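Side-chain contacts in beta-methylmalyl-CoA dehydratase (Chloroflexus aurantiacus, PDB 4E3E), which catalyses the reversible dehydration of beta-methylmalyl-CoA to mesaconyl-CoA in the glyoxylate assimilation cycle of carbon dioxide fixation: residues S48-A53 / E59-D64; A183-A188 / L265-S270. All coordinates share one frame; numbering follows the deposited sequence.

Contact 1 of 2, residues S48-A53 / E59-D64; sequences SSTPFA and ERAPID
The proline ring of Pro62 meets the methyl of Ala53 through its CD corner, with Ala53 CB 3.9 Å from Pro62 CD. The same methyl also lies against the flat peptide that joins Arg60 to Ala61, where Ala53 CB is 3.6 Å from Arg60 O. It presses on the next alpha carbon too, and the 3.5 Å between Ala53 CB and Ala61 CA is tighter than usual. Alanine suits this place in the helix, where the loop backbone passes so close to its methyl.

The polar link comes from Thr50. The N-H of Ala61 points almost straight at its hydroxyl, with Ala61 N 3.2 Å from Thr50 OG1 and an N-H...O angle of 172°. With chi1 at -85°, CG2 stands anti to the backbone N and the hydroxyl is turned to the loop, while CG2 and OG1 both touch Arg60 CB. Replacing this threonine by alanine is likely to leave the N-H of Ala61 without its acceptor and to thin the packing on Arg60 CB.

Thr50 opens a helix that Ser49 caps: Phe52 N donates to Ser49 OG over 3.2 Å. The Arg60 side chain meets Thr50 through CB; beyond it the chain bends at chi3 and leads to a salt bridge with Glu30. Thr50 N is bonded to Thr27 OG1 of the second subunit, so the start of this helix also belongs to the dimer interface.

The chemistry is thus one straight hydrogen bond beside a small, close-fitting apolar patch. Together they fasten the loop that carries Pro62, Ile63 and Asp64, which by similarity bind substrate, to the first turn of helix 50-55: the bond grips a backbone N-H, and the small methyl lets the two backbones come close.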
loop_
_atom_site.group_PDB
_atom_site.type_symbol
_atom_site.label_atom_id
_atom_site.label_comp_id
_atom_site.label_asym_id
_atom_site.label_seq_id
_atom_site.Cartn_x
_atom_site.Cartn_y
_atom_site.Cartn_z
ATOM N N SER A 48 10.879 11.152 -7.293
ATOM C CA SER A 48 11.284 9.733 -7.430
ATOM C C SER A 48 12.740 9.450 -7.136
ATOM O O SER A 48 13.091 8.320 -6.809
ATOM C CB SER A 48 10.969 9.201 -8.819
ATOM O OG SER A 48 9.581 8.933 -8.919
ATOM N N SER A 49 13.589 10.460 -7.247
ATOM C CA SER A 49 15.015 10.252 -7.111
ATOM C C SER A 49 15.718 11.258 -6.180
ATOM O O SER A 49 15.737 12.464 -6.435
ATOM C CB SER A 49 15.673 10.246 -8.500
ATOM O OG SER A 49 17.095 10.237 -8.374
ATOM N N THR A 50 16.298 10.747 -5.102
ATOM C CA THR A 50 17.086 11.576 -4.206
ATOM C C THR A 50 18.286 12.222 -4.912
ATOM O O THR A 50 18.471 13.434 -4.789
ATOM C CB THR A 50 17.457 10.815 -2.911
ATOM O OG1 THR A 50 16.373 10.950 -1.990
ATOM C CG2 THR A 50 18.730 11.352 -2.247
ATOM N N PRO A 51 19.067 11.439 -5.698
ATOM C CA PRO A 51 20.174 12.126 -6.389
ATOM C C PRO A 51 19.715 13.215 -7.388
ATOM O O PRO A 51 20.368 14.247 -7.505
ATOM C CB PRO A 51 20.930 10.979 -7.082
ATOM C CG PRO A 51 20.560 9.753 -6.280
ATOM C CD PRO A 51 19.105 9.980 -5.943
ATOM N N PHE A 52 18.595 13.005 -8.070
ATOM C CA PHE A 52 18.053 14.019 -8.963
ATOM C C PHE A 52 17.710 15.279 -8.162
ATOM O O PHE A 52 18.112 16.384 -8.537
ATOM C CB PHE A 52 16.823 13.480 -9.704
ATOM C CG PHE A 52 16.278 14.419 -10.757
ATOM C CD1 PHE A 52 15.352 15.408 -10.416
ATOM C CD2 PHE A 52 16.678 14.301 -12.101
ATOM C CE1 PHE A 52 14.850 16.277 -11.381
ATOM C CE2 PHE A 52 16.162 15.159 -13.076
ATOM C CZ PHE A 52 15.255 16.154 -12.711
ATOM N N ALA A 53 17.005 15.106 -7.043
ATOM C CA ALA A 53 16.631 16.228 -6.181
ATOM C C ALA A 53 17.863 16.935 -5.617
ATOM O O ALA A 53 17.922 18.184 -5.584
ATOM C CB ALA A 53 15.708 15.766 -5.071
ATOM N N GLU A 59 17.923 18.695 -0.092
ATOM C CA GLU A 59 18.532 17.725 0.803
ATOM C C GLU A 59 18.392 16.305 0.310
ATOM O O GLU A 59 19.277 15.511 0.450
ATOM C CB GLU A 59 17.944 17.829 2.194
ATOM C CG GLU A 59 18.039 19.196 2.834
ATOM C CD GLU A 59 17.409 19.255 4.206
ATOM O OE1 GLU A 59 17.304 18.214 4.862
ATOM O OE2 GLU A 59 17.024 20.350 4.641
ATOM N N ARG A 60 17.226 16.000 -0.239
ATOM C CA ARG A 60 16.895 14.685 -0.713
ATOM C C ARG A 60 15.597 14.886 -1.442
ATOM O O ARG A 60 15.145 15.974 -1.532
ATOM C CB ARG A 60 16.727 13.716 0.434
ATOM C CG ARG A 60 15.851 14.230 1.544
ATOM C CD ARG A 60 15.820 13.328 2.756
ATOM N NE ARG A 60 15.264 12.011 2.506
ATOM C CZ ARG A 60 15.200 11.051 3.407
ATOM N NH1 ARG A 60 14.686 9.886 3.112
ATOM N NH2 ARG A 60 15.667 11.258 4.612
ATOM N N ALA A 61 15.020 13.841 -1.986
ATOM C CA ALA A 61 13.794 14.019 -2.719
ATOM C C ALA A 61 12.762 14.544 -1.759
ATOM O O ALA A 61 12.583 14.014 -0.713
ATOM C CB ALA A 61 13.345 12.712 -3.312
ATOM N N PRO A 62 12.071 15.587 -2.149
ATOM C CA PRO A 62 11.013 16.159 -1.304
ATOM C C PRO A 62 9.704 15.363 -1.431
ATOM O O PRO A 62 9.515 14.665 -2.414
ATOM C CB PRO A 62 10.812 17.546 -1.912
ATOM C CG PRO A 62 11.114 17.335 -3.373
ATOM C CD PRO A 62 12.249 16.340 -3.407
ATOM N N ILE A 63 8.827 15.497 -0.436
ATOM C CA ILE A 63 7.465 14.987 -0.498
ATOM C C ILE A 63 6.699 15.693 -1.639
ATOM O O ILE A 63 6.798 16.903 -1.794
ATOM C CB ILE A 63 6.737 15.220 0.871
ATOM C CG1 ILE A 63 7.507 14.602 2.048
ATOM C CG2 ILE A 63 5.308 14.680 0.847
ATOM C CD1 ILE A 63 7.855 13.128 1.880
ATOM N N ASP A 64 5.928 14.941 -2.430
ATOM C CA ASP A 64 5.085 15.516 -3.447
ATOM C C ASP A 64 4.182 16.611 -2.841
ATOM O O ASP A 64 3.516 16.383 -1.818
ATOM C CB ASP A 64 4.187 14.415 -4.045
ATOM C CG ASP A 64 3.490 14.852 -5.331
ATOM O OD1 ASP A 64 3.762 14.236 -6.387
ATOM O OD2 ASP A 64 2.664 15.803 -5.290
#

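Contact 2 of 2, residues A183-A188 / L265-S270; sequences ANYNLA and LANALS
Tyr185 reaches across to Asn267 and Leu269 with the hydroxyl end of its ring, CG standing anti to the backbone N (chi1 -166°). The polar part of the contact is the meeting of this hydroxyl with the Asn267 amide. Tyr185 OH is 2.6 Å from the atom modelled as Asn267 ND2, but the amide is probably turned over in the model; turned back, the pair may be hydrogen-bonded. Ring and amide planes stand 56° apart, with the amide at the ring's edge.

The apolar part is supplied by Leu269, which comes from the opposite direction and packs CD1 beside the ring, 3.8 Å from Tyr185 CE1. Its methyls CD1 and CD2 also make van der Waals contact with the phenol oxygen, each 3.5 Å from Tyr185 OH. Within the tyrosine's own segment, Leu187 CD2 lies at the ring edge, in plane. Tyr185 also touches Pro349 of strand 338-349.

Tyrosine suits this place because it is long enough to reach the other segment, apolar along its ring and polar at its end. Mainly through this one amphipathic side chain, the contact ties the loop entering helix 187-190 to the link between helix 250-265 and strand 270-278, where a type I beta turn from Leu265 to Ala268 carries Asn267.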
loop_
_atom_site.group_PDB
_atom_site.type_symbol
_atom_site.label_atom_id
_atom_site.label_comp_id
_atom_site.label_asym_id
_atom_site.label_seq_id
_atom_site.Cartn_x
_atom_site.Cartn_y
_atom_site.Cartn_z
ATOM N N ALA A 183 24.089 22.583 -17.047
ATOM C CA ALA A 183 25.244 21.713 -16.824
ATOM C C ALA A 183 24.939 20.540 -15.892
ATOM O O ALA A 183 25.747 19.625 -15.747
ATOM C CB ALA A 183 26.412 22.529 -16.282
ATOM N N ASN A 184 23.762 20.563 -15.282
ATOM C CA ASN A 184 23.439 19.652 -14.198
ATOM C C ASN A 184 22.004 19.134 -14.276
ATOM O O ASN A 184 21.491 18.568 -13.302
ATOM C CB ASN A 184 23.655 20.381 -12.867
ATOM C CG ASN A 184 24.161 19.470 -11.766
ATOM O OD1 ASN A 184 24.937 18.544 -12.010
ATOM N ND2 ASN A 184 23.734 19.743 -10.538
ATOM N N TYR A 185 21.352 19.327 -15.422
ATOM C CA TYR A 185 19.952 18.894 -15.582
ATOM C C TYR A 185 19.803 17.833 -16.670
ATOM O O TYR A 185 19.893 18.139 -17.862
ATOM C CB TYR A 185 19.035 20.093 -15.876
ATOM C CG TYR A 185 17.569 19.772 -15.726
ATOM C CD1 TYR A 185 16.965 19.777 -14.472
ATOM C CD2 TYR A 185 16.782 19.453 -16.834
ATOM C CE1 TYR A 185 15.625 19.474 -14.321
ATOM C CE2 TYR A 185 15.434 19.151 -16.693
ATOM C CZ TYR A 185 14.867 19.160 -15.431
ATOM O OH TYR A 185 13.535 18.870 -15.261
ATOM N N ASN A 186 19.577 16.587 -16.257
ATOM C CA ASN A 186 19.445 15.493 -17.200
ATOM C C ASN A 186 18.036 15.427 -17.791
ATOM O O ASN A 186 17.097 14.981 -17.137
ATOM C CB ASN A 186 19.843 14.167 -16.538
ATOM C CG ASN A 186 19.946 13.032 -17.527
ATOM O OD1 ASN A 186 19.081 12.847 -18.382
ATOM N ND2 ASN A 186 21.002 12.255 -17.411
ATOM N N LEU A 187 17.906 15.876 -19.035
ATOM C CA LEU A 187 16.621 15.887 -19.739
ATOM C C LEU A 187 16.023 14.494 -19.967
ATOM O O LEU A 187 14.799 14.305 -19.872
ATOM C CB LEU A 187 16.757 16.610 -21.082
ATOM C CG LEU A 187 17.022 18.114 -21.057
ATOM C CD1 LEU A 187 17.428 18.582 -22.447
ATOM C CD2 LEU A 187 15.809 18.888 -20.554
ATOM N N ALA A 188 16.878 13.524 -20.290
ATOM C CA ALA A 188 16.424 12.147 -20.490
ATOM C C ALA A 188 15.839 11.602 -19.187
ATOM O O ALA A 188 14.785 10.967 -19.197
ATOM C CB ALA A 188 17.563 11.266 -20.989
ATOM N N LEU A 265 3.744 17.362 -19.672
ATOM C CA LEU A 265 4.269 18.380 -18.757
ATOM C C LEU A 265 5.369 17.823 -17.843
ATOM O O LEU A 265 5.469 18.218 -16.685
ATOM C CB LEU A 265 3.123 18.994 -17.932
ATOM C CG LEU A 265 2.200 19.954 -18.694
ATOM C CD1 LEU A 265 0.881 20.151 -17.969
ATOM C CD2 LEU A 265 2.897 21.293 -18.962
ATOM N N ALA A 266 6.198 16.920 -18.371
ATOM C CA ALA A 266 7.215 16.221 -17.574
ATOM C C ALA A 266 8.183 17.151 -16.825
ATOM O O ALA A 266 8.610 16.828 -15.718
ATOM C CB ALA A 266 7.993 15.238 -18.445
ATOM N N ASN A 267 8.524 18.300 -17.411
ATOM C CA ASN A 267 9.462 19.216 -16.734
ATOM C C ASN A 267 8.799 20.178 -15.749
ATOM O O ASN A 267 9.487 21.004 -15.127
ATOM C CB ASN A 267 10.361 19.951 -17.748
ATOM C CG ASN A 267 11.438 19.043 -18.317
ATOM O OD1 ASN A 267 11.624 18.959 -19.536
ATOM N ND2 ASN A 267 12.141 18.344 -17.437
ATOM N N ALA A 268 7.469 20.063 -15.594
ATOM C CA ALA A 268 6.752 20.806 -14.552
ATOM C C ALA A 268 7.057 20.129 -13.220
ATOM O O ALA A 268 6.234 19.381 -12.677
ATOM C CB ALA A 268 5.254 20.840 -14.823
ATOM N N LEU A 269 8.242 20.411 -12.696
ATOM C CA LEU A 269 8.824 19.581 -11.642
ATOM C C LEU A 269 8.040 19.537 -10.342
ATOM O O LEU A 269 8.040 18.505 -9.648
ATOM C CB LEU A 269 10.262 19.994 -11.371
ATOM C CG LEU A 269 11.227 19.545 -12.471
ATOM C CD1 LEU A 269 12.630 19.835 -11.988
ATOM C CD2 LEU A 269 11.047 18.063 -12.872
ATOM N N SER A 270 7.374 20.645 -10.013
ATOM C CA SER A 270 6.604 20.716 -8.773
ATOM C C SER A 270 5.527 21.765 -8.895
ATOM O O SER A 270 5.632 22.689 -9.717
ATOM C CB SER A 270 7.506 21.045 -7.583
ATOM O OG SER A 270 8.008 22.371 -7.686
#

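Both contacts are partly buried and lie on the same side of the chain's centre. Contact 1 is local, folding a loop back on the short helix just before it, whereas contact 2 joins segments distant in sequence. Accordingly the first relies on backbone and small side chains, the second on the ends of larger ones, chiefly the tyrosine. Both border the second subunit, contact 1 by hydrogen bonds and packing, contact 2 through Ala188. Phe52 connects them: its CZ is 3.7 Å from Tyr185 CE1, and its ring approaches Leu269. Contact 1 holds part of the probable substrate site; Leu269 of contact 2 lies about 8 Å from Pro62, side chain to side chain.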